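Side-chain contacts in xyloglucan-specific endo-beta-1,4-glucanase BoGH9A (Bacteroides ovatus, PDB 6DHT), which hydrolyses internal beta-1,4-glucosidic linkages in the backbone of xyloglucan, releasing xyloglucan oligosaccharides: residues W224-Q229 with L297-K302; L349-G354 with R391-A396; K70-L75 with S532-Y537. All coordinates share one frame; numbering follows the deposited sequence.

Interaction 1. Residues W224-Q229 with L297-K302; sequences WMLTMQ and LLAAEK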
loop_
_atom_site.group_PDB
_atom_site.type_symbol
_atom_site.label_atom_id
_atom_site.label_comp_id
_atom_site.label_asym_id
_atom_site.label_seq_id
_atom_site.Cartn_x
_atom_site.Cartn_y
_atom_site.Cartn_z
ATOM N N TRP A 224 11.639 3.514 14.959
ATOM C CA TRP A 224 10.736 3.019 15.995
ATOM C C TRP A 224 10.793 1.486 16.112
ATOM O O TRP A 224 10.846 0.939 17.220
ATOM C CB TRP A 224 9.284 3.466 15.745
ATOM C CG TRP A 224 8.361 2.666 16.576
ATOM C CD1 TRP A 224 8.303 2.665 17.935
ATOM C CD2 TRP A 224 7.431 1.668 16.140
ATOM N NE1 TRP A 224 7.376 1.762 18.368
ATOM C CE2 TRP A 224 6.835 1.119 17.286
ATOM C CE3 TRP A 224 7.029 1.194 14.888
ATOM C CZ2 TRP A 224 5.867 0.133 17.211
ATOM C CZ3 TRP A 224 6.062 0.221 14.826
ATOM C CH2 TRP A 224 5.499 -0.303 15.963
ATOM N N MET A 225 10.767 0.775 14.979
ATOM C CA MET A 225 10.748 -0.687 15.005
ATOM C C MET A 225 11.917 -1.261 15.817
ATOM O O MET A 225 11.732 -2.229 16.544
ATOM C CB MET A 225 10.768 -1.254 13.576
ATOM C CG MET A 225 9.512 -0.989 12.807
ATOM S SD MET A 225 9.526 -1.736 11.163
ATOM C CE MET A 225 9.083 -3.417 11.554
ATOM N N LEU A 226 13.099 -0.673 15.676
ATOM C CA LEU A 226 14.271 -1.103 16.448
ATOM C C LEU A 226 13.984 -1.149 17.953
ATOM O O LEU A 226 14.473 -2.047 18.649
ATOM C CB LEU A 226 15.458 -0.187 16.158
ATOM C CG LEU A 226 16.042 -0.301 14.752
ATOM C CD1 LEU A 226 17.076 0.773 14.572
ATOM C CD2 LEU A 226 16.699 -1.648 14.510
ATOM N N THR A 227 13.185 -0.203 18.442
ATOM C CA THR A 227 12.864 -0.121 19.876
ATOM C C THR A 227 11.878 -1.193 20.346
ATOM O O THR A 227 11.642 -1.347 21.550
ATOM C CB THR A 227 12.298 1.264 20.273
ATOM O OG1 THR A 227 10.936 1.404 19.833
ATOM C CG2 THR A 227 13.159 2.390 19.721
ATOM N N MET A 228 11.295 -1.937 19.419
ATOM C CA MET A 228 10.335 -2.979 19.735
ATOM C C MET A 228 10.970 -4.355 19.891
ATOM O O MET A 228 10.242 -5.343 20.070
ATOM C CB MET A 228 9.234 -3.004 18.673
ATOM C CG MET A 228 8.366 -1.774 18.717
ATOM S SD MET A 228 7.194 -1.768 20.064
ATOM C CE MET A 228 6.039 -2.917 19.426
ATOM N N GLN A 229 12.300 -4.402 19.782
ATOM C CA GLN A 229 13.071 -5.622 19.973
ATOM C C GLN A 229 13.648 -5.675 21.391
ATOM O O GLN A 229 14.310 -4.737 21.811
ATOM C CB GLN A 229 14.211 -5.686 18.958
ATOM C CG GLN A 229 14.986 -6.993 19.029
ATOM C CD GLN A 229 15.935 -7.183 17.874
ATOM O OE1 GLN A 229 16.690 -6.288 17.526
ATOM N NE2 GLN A 229 15.934 -8.377 17.320
ATOM N N LEU A 297 21.050 -5.034 10.322
ATOM C CA LEU A 297 21.384 -6.413 9.999
ATOM C C LEU A 297 21.594 -7.251 11.273
ATOM O O LEU A 297 21.079 -8.363 11.394
ATOM C CB LEU A 297 22.609 -6.477 9.077
ATOM C CG LEU A 297 22.935 -7.883 8.589
ATOM C CD1 LEU A 297 21.791 -8.486 7.788
ATOM C CD2 LEU A 297 24.223 -7.864 7.781
ATOM N N LEU A 298 22.284 -6.685 12.248
ATOM C CA LEU A 298 22.492 -7.390 13.513
ATOM C C LEU A 298 21.156 -7.683 14.169
ATOM O O LEU A 298 20.883 -8.801 14.607
ATOM C CB LEU A 298 23.351 -6.541 14.453
ATOM C CG LEU A 298 24.844 -6.494 14.126
ATOM C CD1 LEU A 298 25.549 -5.404 14.923
ATOM C CD2 LEU A 298 25.478 -7.837 14.404
ATOM N N ALA A 299 20.266 -6.689 14.156
ATOM C CA ALA A 299 18.944 -6.833 14.743
ATOM C C ALA A 299 18.113 -7.886 14.029
ATOM O O ALA A 299 17.379 -8.660 14.645
ATOM C CB ALA A 299 18.216 -5.500 14.713
ATOM N N ALA A 300 18.215 -7.889 12.698
ATOM C CA ALA A 300 17.493 -8.861 11.889
ATOM C C ALA A 300 17.862 -10.301 12.212
ATOM O O ALA A 300 16.995 -11.157 12.334
ATOM C CB ALA A 300 17.757 -8.593 10.402
ATOM N N GLU A 301 19.167 -10.547 12.350
ATOM C CA GLU A 301 19.657 -11.898 12.597
ATOM C C GLU A 301 19.216 -12.366 13.987
ATOM O O GLU A 301 18.775 -13.499 14.149
ATOM C CB GLU A 301 21.184 -11.968 12.403
ATOM C CG GLU A 301 21.602 -11.710 10.941
ATOM C CD GLU A 301 22.990 -12.203 10.581
ATOM O OE1 GLU A 301 23.928 -11.382 10.573
ATOM O OE2 GLU A 301 23.130 -13.404 10.265
ATOM N N LYS A 302 19.219 -11.454 14.955
ATOM C CA LYS A 302 18.734 -11.785 16.292
ATOM C C LYS A 302 17.221 -12.062 16.286
ATOM O O LYS A 302 16.738 -12.961 16.963
ATOM C CB LYS A 302 19.054 -10.665 17.291
ATOM C CG LYS A 302 20.517 -10.586 17.723
ATOM C CD LYS A 302 20.692 -9.802 19.020
ATOM C CE LYS A 302 20.149 -10.574 20.236
ATOM N NZ LYS A 302 20.272 -9.806 21.511
#
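Gln-229 and Ala-299 form the polar centre of this contact, where the turn at the C-terminal end of helix 213-226 meets the side of helix 292-309. Gln-229 closes a type I beta turn that starts at Leu-226, and its CB already points toward the second helix. CG lies anti to the backbone N (chi1 -175°) and the chain runs on extended, which carries the amide across to Ala-299. There CD comes within 3.8 Å of Ala-299 O. The two ends of the amide then divide their tasks. OE1 presses against the methyl, 3.3 Å from Ala-299 CB, while NE2 donates to Ala-299 O at 3.1 Å with an N-H...O angle of 159°. The acceptor stays close to the amide plane of Gln-229, but the nitrogen sits tilted 20° from the carbonyl plane of Ala-299. NE2 also bonds to Gly-234 O; two backbone carbonyls accepting from one nitrogen are consistent with this orientation of the amide rather than its flip. Lys-302 crosses the glutamine at about a right angle, its CB 3.9 Å from Gln-229 NE2, and sends NZ to Glu-232 O. The apolar share falls to Leu-226, whose CD2 reaches Ala-299 CB at 4.1 Å. Helix 265-281 borders the contact, with Met-275 against Leu-226 and Phe-271 against Gln-229, while Ile-176 of helix 176-192 packs on Met-225 and Met-228. The junction thus lies where helices 213-226, 265-281 and 292-309 of the catalytic domain come together, beside the loop that leads on through Tyr-237 to strand 239-241.

Interaction 2. Residues L349-G354 with R391-A396; sequences LYFSTG and RELNEA
A cation-pi stack of Arg-391 on Phe-351 joins the C-terminal end of helix 339-353 to the loop before helix 395-416, at the surface of the (alpha/alpha)6-barrel catalytic domain of family GH9. The guanidinium lies nearly flat on the ring, its plane turned 16° from that of the phenyl group. Arg-391 CZ is 3.9 Å from the ring centroid and 25° off the normal, and NH1 stands over the middle of the ring. The aliphatic part joins in: Arg-391 CD comes to 3.4 Å from Phe-351 CD1, on the rim. A bend at chi3 (-110°) turns the arginine chain so that its flat end can lie along the ring. Tyr-350 CD2 lies over the other face of the phenyl group, toward its rim, and Trp-386 meets the ring edge-to-face. Arg-280 of helix 265-281 touches both members of the stack, and Arg-391 NH1 makes a weak hydrogen bond to Ala-385 O. A serine at Phe-351 would probably leave the guanidinium without a surface to lie on, free to turn, and open a gap beside Leu-393 and Trp-386. Further along, Asn-394 is the N-cap of helix 395-416, its OD1 accepting from the backbone N of Asp-397, and the carboxylate of Asp-397 bonds to Tyr-350 OH, which ties the two elements together a second time. Between stack and cap, Leu-393 comes in at the ring edge, near the plane of the phenyl group, with CD2 4.0 Å from Phe-351 CE1.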
loop_
_atom_site.group_PDB
_atom_site.type_symbol
_atom_site.label_atom_id
_atom_site.label_comp_id
_atom_site.label_asym_id
_atom_site.label_seq_id
_atom_site.Cartn_x
_atom_site.Cartn_y
_atom_site.Cartn_z
ATOM N N LEU A 349 17.554 -12.257 4.297
ATOM C CA LEU A 349 18.805 -12.515 4.998
ATOM C C LEU A 349 19.835 -13.172 4.089
ATOM O O LEU A 349 21.004 -12.840 4.148
ATOM C CB LEU A 349 18.558 -13.341 6.262
ATOM C CG LEU A 349 18.074 -12.444 7.419
ATOM C CD1 LEU A 349 17.363 -13.237 8.496
ATOM C CD2 LEU A 349 19.206 -11.594 8.001
ATOM N N TYR A 350 19.385 -14.066 3.220
ATOM C CA TYR A 350 20.284 -14.627 2.217
ATOM C C TYR A 350 20.878 -13.537 1.320
ATOM O O TYR A 350 22.087 -13.526 1.049
ATOM C CB TYR A 350 19.571 -15.662 1.366
ATOM C CG TYR A 350 20.415 -16.289 0.260
ATOM C CD1 TYR A 350 21.690 -16.790 0.523
ATOM C CD2 TYR A 350 19.926 -16.413 -1.033
ATOM C CE1 TYR A 350 22.455 -17.381 -0.480
ATOM C CE2 TYR A 350 20.673 -17.018 -2.027
ATOM C CZ TYR A 350 21.939 -17.494 -1.746
ATOM O OH TYR A 350 22.689 -18.092 -2.741
ATOM N N PHE A 351 20.050 -12.621 0.826
ATOM C CA PHE A 351 20.574 -11.599 -0.079
ATOM C C PHE A 351 21.441 -10.565 0.628
ATOM O O PHE A 351 22.384 -10.042 0.042
ATOM C CB PHE A 351 19.442 -10.951 -0.892
ATOM C CG PHE A 351 18.817 -11.912 -1.873
ATOM C CD1 PHE A 351 19.610 -12.570 -2.816
ATOM C CD2 PHE A 351 17.470 -12.192 -1.836
ATOM C CE1 PHE A 351 19.061 -13.477 -3.682
ATOM C CE2 PHE A 351 16.909 -13.102 -2.710
ATOM C CZ PHE A 351 17.705 -13.741 -3.643
ATOM N N SER A 352 21.185 -10.320 1.906
ATOM C CA SER A 352 22.020 -9.385 2.651
ATOM C C SER A 352 23.330 -9.976 3.206
ATOM O O SER A 352 24.282 -9.234 3.384
ATOM C CB SER A 352 21.244 -8.778 3.803
ATOM O OG SER A 352 20.120 -8.057 3.291
ATOM N N THR A 353 23.363 -11.281 3.467
ATOM C CA THR A 353 24.545 -11.899 4.087
ATOM C C THR A 353 25.264 -12.865 3.166
ATOM O O THR A 353 26.445 -13.153 3.381
ATOM C CB THR A 353 24.199 -12.683 5.379
ATOM O OG1 THR A 353 23.493 -13.889 5.064
ATOM C CG2 THR A 353 23.414 -11.828 6.359
ATOM N N GLY A 354 24.559 -13.410 2.183
ATOM C CA GLY A 354 25.129 -14.418 1.308
ATOM C C GLY A 354 25.184 -15.806 1.911
ATOM O O GLY A 354 25.610 -16.747 1.237
ATOM N N ARG A 391 21.323 -8.751 -9.886
ATOM C CA ARG A 391 21.900 -9.654 -8.909
ATOM C C ARG A 391 22.358 -10.906 -9.629
ATOM O O ARG A 391 21.548 -11.590 -10.255
ATOM C CB ARG A 391 20.863 -10.009 -7.850
ATOM C CG ARG A 391 21.462 -10.155 -6.474
ATOM C CD ARG A 391 20.454 -10.696 -5.495
ATOM N NE ARG A 391 20.054 -9.676 -4.528
ATOM C CZ ARG A 391 18.804 -9.277 -4.327
ATOM N NH1 ARG A 391 17.807 -9.818 -5.001
ATOM N NH2 ARG A 391 18.553 -8.344 -3.431
ATOM N N GLU A 392 23.654 -11.197 -9.537
ATOM C CA GLU A 392 24.273 -12.287 -10.290
ATOM C C GLU A 392 24.088 -13.659 -9.639
ATOM O O GLU A 392 24.959 -14.127 -8.900
ATOM C CB GLU A 392 25.767 -12.011 -10.455
ATOM C CG GLU A 392 26.077 -10.732 -11.221
ATOM C CD GLU A 392 27.556 -10.584 -11.533
ATOM O OE1 GLU A 392 28.340 -11.470 -11.130
ATOM O OE2 GLU A 392 27.934 -9.586 -12.185
ATOM N N LEU A 393 22.975 -14.320 -9.949
ATOM C CA LEU A 393 22.641 -15.584 -9.312
ATOM C C LEU A 393 23.344 -16.772 -9.960
ATOM O O LEU A 393 23.484 -16.833 -11.188
ATOM C CB LEU A 393 21.134 -15.817 -9.337
ATOM C CG LEU A 393 20.298 -14.791 -8.572
ATOM C CD1 LEU A 393 18.840 -15.108 -8.773
ATOM C CD2 LEU A 393 20.661 -14.783 -7.088
ATOM N N ASN A 394 23.775 -17.713 -9.129
ATOM C CA ASN A 394 24.355 -18.954 -9.623
ATOM C C ASN A 394 23.313 -19.863 -10.264
ATOM O O ASN A 394 22.117 -19.530 -10.294
ATOM C CB ASN A 394 25.137 -19.640 -8.501
ATOM C CG ASN A 394 24.259 -20.186 -7.393
ATOM O OD1 ASN A 394 23.062 -20.362 -7.556
ATOM N ND2 ASN A 394 24.879 -20.491 -6.255
ATOM N N GLU A 395 23.732 -20.999 -10.801
ATOM C CA GLU A 395 22.838 -21.866 -11.550
ATOM C C GLU A 395 21.614 -22.298 -10.740
ATOM O O GLU A 395 20.483 -22.190 -11.224
ATOM C CB GLU A 395 23.586 -23.105 -12.080
ATOM C CG GLU A 395 22.692 -23.974 -12.933
ATOM C CD GLU A 395 23.363 -25.233 -13.437
ATOM O OE1 GLU A 395 24.587 -25.403 -13.215
ATOM O OE2 GLU A 395 22.658 -26.044 -14.073
ATOM N N ALA A 396 21.820 -22.764 -9.516
ATOM C CA ALA A 396 20.723 -23.263 -8.701
ATOM C C ALA A 396 19.775 -22.109 -8.352
ATOM O O ALA A 396 18.555 -22.280 -8.352
ATOM C CB ALA A 396 21.255 -23.920 -7.432
#

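Interaction 3. Residues K70-L75 with S532-Y537; sequences KTRTTL and SPDESY
Lys-70 and Glu-535 form the one direct salt bridge here, between the N-terminal Ig-like domain and a loop of the catalytic domain. The two extended chains approach from opposite directions, and Lys-70 NZ meets Glu-535 OE2 at 2.7 Å from above the carboxylate plane, 40° out of it. NZ has a second carboxylate partner in Asp-36.

Longer-range attraction comes from Arg-72, whose NH1 stays 4.1 Å from Glu-535 OE2 and 4.4 Å from Asp-534 OD2, beyond a salt bridge. Its NE is instead paired with Asp-36, and Lys-70 CB lies over one face of the guanidinium.

Three waters bridge the two sides. One molecule accepts from Arg-72 NH1 at 2.8 Å and donates to both Asp-534 OD1 and Glu-535 OE2. Another accepts from Arg-72 NH2 and donates to Asp-534 OD2 at 2.7 Å. A third links Lys-70 NZ to Glu-535 OE1. Asp-534 OD1 also receives the indole N-H of Trp-67.

With two cations set among three carboxylates, the charges are likely to favour one another's ionised forms, and the domains meet here through salt bridge and ordered water rather than apolar contact.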
loop_
_atom_site.group_PDB
_atom_site.type_symbol
_atom_site.label_atom_id
_atom_site.label_comp_id
_atom_site.label_asym_id
_atom_site.label_seq_id
_atom_site.Cartn_x
_atom_site.Cartn_y
_atom_site.Cartn_z
ATOM N N LYS A 70 -27.454 -2.652 -15.124
ATOM C CA LYS A 70 -26.991 -1.467 -15.839
ATOM C C LYS A 70 -26.213 -1.885 -17.077
ATOM O O LYS A 70 -25.429 -2.839 -17.033
ATOM C CB LYS A 70 -26.070 -0.608 -14.961
ATOM C CG LYS A 70 -26.711 0.160 -13.823
ATOM C CD LYS A 70 -25.610 0.652 -12.884
ATOM C CE LYS A 70 -26.103 1.624 -11.851
ATOM N NZ LYS A 70 -24.980 2.095 -10.980
ATOM N N THR A 71 -26.406 -1.150 -18.169
ATOM C CA THR A 71 -25.630 -1.325 -19.381
ATOM C C THR A 71 -24.423 -0.401 -19.295
ATOM O O THR A 71 -24.570 0.819 -19.229
ATOM C CB THR A 71 -26.421 -0.955 -20.657
ATOM O OG1 THR A 71 -27.510 -1.872 -20.832
ATOM C CG2 THR A 71 -25.545 -1.013 -21.895
ATOM N N ARG A 72 -23.226 -0.983 -19.300
ATOM C CA ARG A 72 -22.002 -0.199 -19.273
ATOM C C ARG A 72 -21.424 -0.113 -20.680
ATOM O O ARG A 72 -21.177 -1.138 -21.307
ATOM C CB ARG A 72 -21.015 -0.864 -18.316
ATOM C CG ARG A 72 -21.170 -0.451 -16.878
ATOM C CD ARG A 72 -22.501 -0.832 -16.214
ATOM N NE ARG A 72 -22.481 -0.381 -14.825
ATOM C CZ ARG A 72 -22.311 -1.163 -13.761
ATOM N NH1 ARG A 72 -22.223 -0.630 -12.555
ATOM N NH2 ARG A 72 -22.233 -2.485 -13.878
ATOM N N THR A 73 -21.181 1.099 -21.179
ATOM C CA THR A 73 -20.713 1.297 -22.545
ATOM C C THR A 73 -19.271 1.797 -22.543
ATOM O O THR A 73 -18.955 2.801 -21.916
ATOM C CB THR A 73 -21.610 2.311 -23.301
ATOM O OG1 THR A 73 -22.975 1.896 -23.185
ATOM C CG2 THR A 73 -21.220 2.422 -24.768
ATOM N N THR A 74 -18.417 1.104 -23.285
ATOM C CA THR A 74 -17.009 1.454 -23.371
ATOM C C THR A 74 -16.754 2.477 -24.463
ATOM O O THR A 74 -17.198 2.315 -25.610
ATOM C CB THR A 74 -16.206 0.182 -23.605
ATOM O OG1 THR A 74 -16.327 -0.647 -22.445
ATOM C CG2 THR A 74 -14.727 0.483 -23.894
ATOM N N LEU A 75 -16.039 3.532 -24.094
ATOM C CA LEU A 75 -15.634 4.589 -24.996
ATOM C C LEU A 75 -14.116 4.581 -25.109
ATOM O O LEU A 75 -13.437 4.952 -24.153
ATOM C CB LEU A 75 -16.090 5.930 -24.432
ATOM C CG LEU A 75 -17.508 5.967 -23.868
ATOM C CD1 LEU A 75 -17.830 7.365 -23.373
ATOM C CD2 LEU A 75 -18.577 5.520 -24.913
ATOM N N SER A 532 -25.740 -4.114 -5.086
ATOM C CA SER A 532 -24.549 -4.348 -5.897
ATOM C C SER A 532 -23.270 -4.249 -5.043
ATOM O O SER A 532 -23.023 -3.223 -4.409
ATOM C CB SER A 532 -24.488 -3.345 -7.046
ATOM O OG SER A 532 -25.491 -3.605 -8.019
ATOM N N PRO A 533 -22.459 -5.321 -5.019
ATOM C CA PRO A 533 -21.259 -5.321 -4.178
ATOM C C PRO A 533 -20.293 -4.184 -4.491
ATOM O O PRO A 533 -19.667 -3.692 -3.542
ATOM C CB PRO A 533 -20.579 -6.657 -4.513
ATOM C CG PRO A 533 -21.549 -7.451 -5.186
ATOM C CD PRO A 533 -22.544 -6.545 -5.826
ATOM N N ASP A 534 -20.175 -3.787 -5.757
ATOM C CA ASP A 534 -19.232 -2.733 -6.148
ATOM C C ASP A 534 -19.749 -1.323 -5.847
ATOM O O ASP A 534 -19.076 -0.321 -6.109
ATOM C CB ASP A 534 -18.769 -2.888 -7.608
ATOM C CG ASP A 534 -19.896 -2.926 -8.622
ATOM O OD1 ASP A 534 -21.086 -3.022 -8.234
ATOM O OD2 ASP A 534 -19.594 -2.878 -9.830
ATOM N N GLU A 535 -20.954 -1.251 -5.283
ATOM C CA GLU A 535 -21.549 0.012 -4.892
ATOM C C GLU A 535 -21.753 0.097 -3.373
ATOM O O GLU A 535 -22.318 1.071 -2.860
ATOM C CB GLU A 535 -22.886 0.178 -5.628
ATOM C CG GLU A 535 -22.754 0.250 -7.150
ATOM C CD GLU A 535 -24.095 0.427 -7.854
ATOM O OE1 GLU A 535 -25.110 0.660 -7.165
ATOM O OE2 GLU A 535 -24.130 0.328 -9.094
ATOM N N SER A 536 -21.284 -0.921 -2.653
ATOM C CA SER A 536 -21.399 -0.969 -1.199
ATOM C C SER A 536 -20.334 -0.124 -0.513
ATOM O O SER A 536 -19.536 -0.633 0.273
ATOM C CB SER A 536 -21.306 -2.401 -0.683
ATOM O OG SER A 536 -22.376 -3.170 -1.206
ATOM N N TYR A 537 -20.390 1.172 -0.777
ATOM C CA TYR A 537 -19.411 2.136 -0.298
ATOM C C TYR A 537 -20.182 3.362 0.206
ATOM O O TYR A 537 -21.090 3.833 -0.473
ATOM C CB TYR A 537 -18.423 2.524 -1.448
ATOM C CG TYR A 537 -17.600 3.731 -1.084
ATOM C CD1 TYR A 537 -16.547 3.614 -0.187
ATOM C CD2 TYR A 537 -17.902 4.990 -1.579
ATOM C CE1 TYR A 537 -15.836 4.704 0.210
ATOM C CE2 TYR A 537 -17.204 6.106 -1.158
ATOM C CZ TYR A 537 -16.146 5.940 -0.284
ATOM O OH TYR A 537 -15.454 7.034 0.176
HETATM O O HOH W 1 -27.109 2.107 -8.940
HETATM O O HOH W 2 -20.641 -4.044 -12.036
HETATM O O HOH W 3 -22.789 -1.938 -10.167
#

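Overall arrangement
Interactions 1 and 2 belong to the helical catalytic domain and touch: Leu-297 CD1 of the first lies 4.0 Å from Leu-349 CD2 of the second, so helix 292-309 packs on helix 339-353. Interaction 3 is on the other side of the chain's centre, its centre about 47 Å from each of the others, and spans two domains. Interaction 2 is a surface contact, while 1 and 3 are partly buried. Their chemistry differs accordingly: a neutral amide reading a helix carbonyl in interaction 1, a cation lying on an aromatic ring in interaction 2, and oppositely charged side chains joined by a salt bridge and bridging waters at the domain boundary in interaction 3.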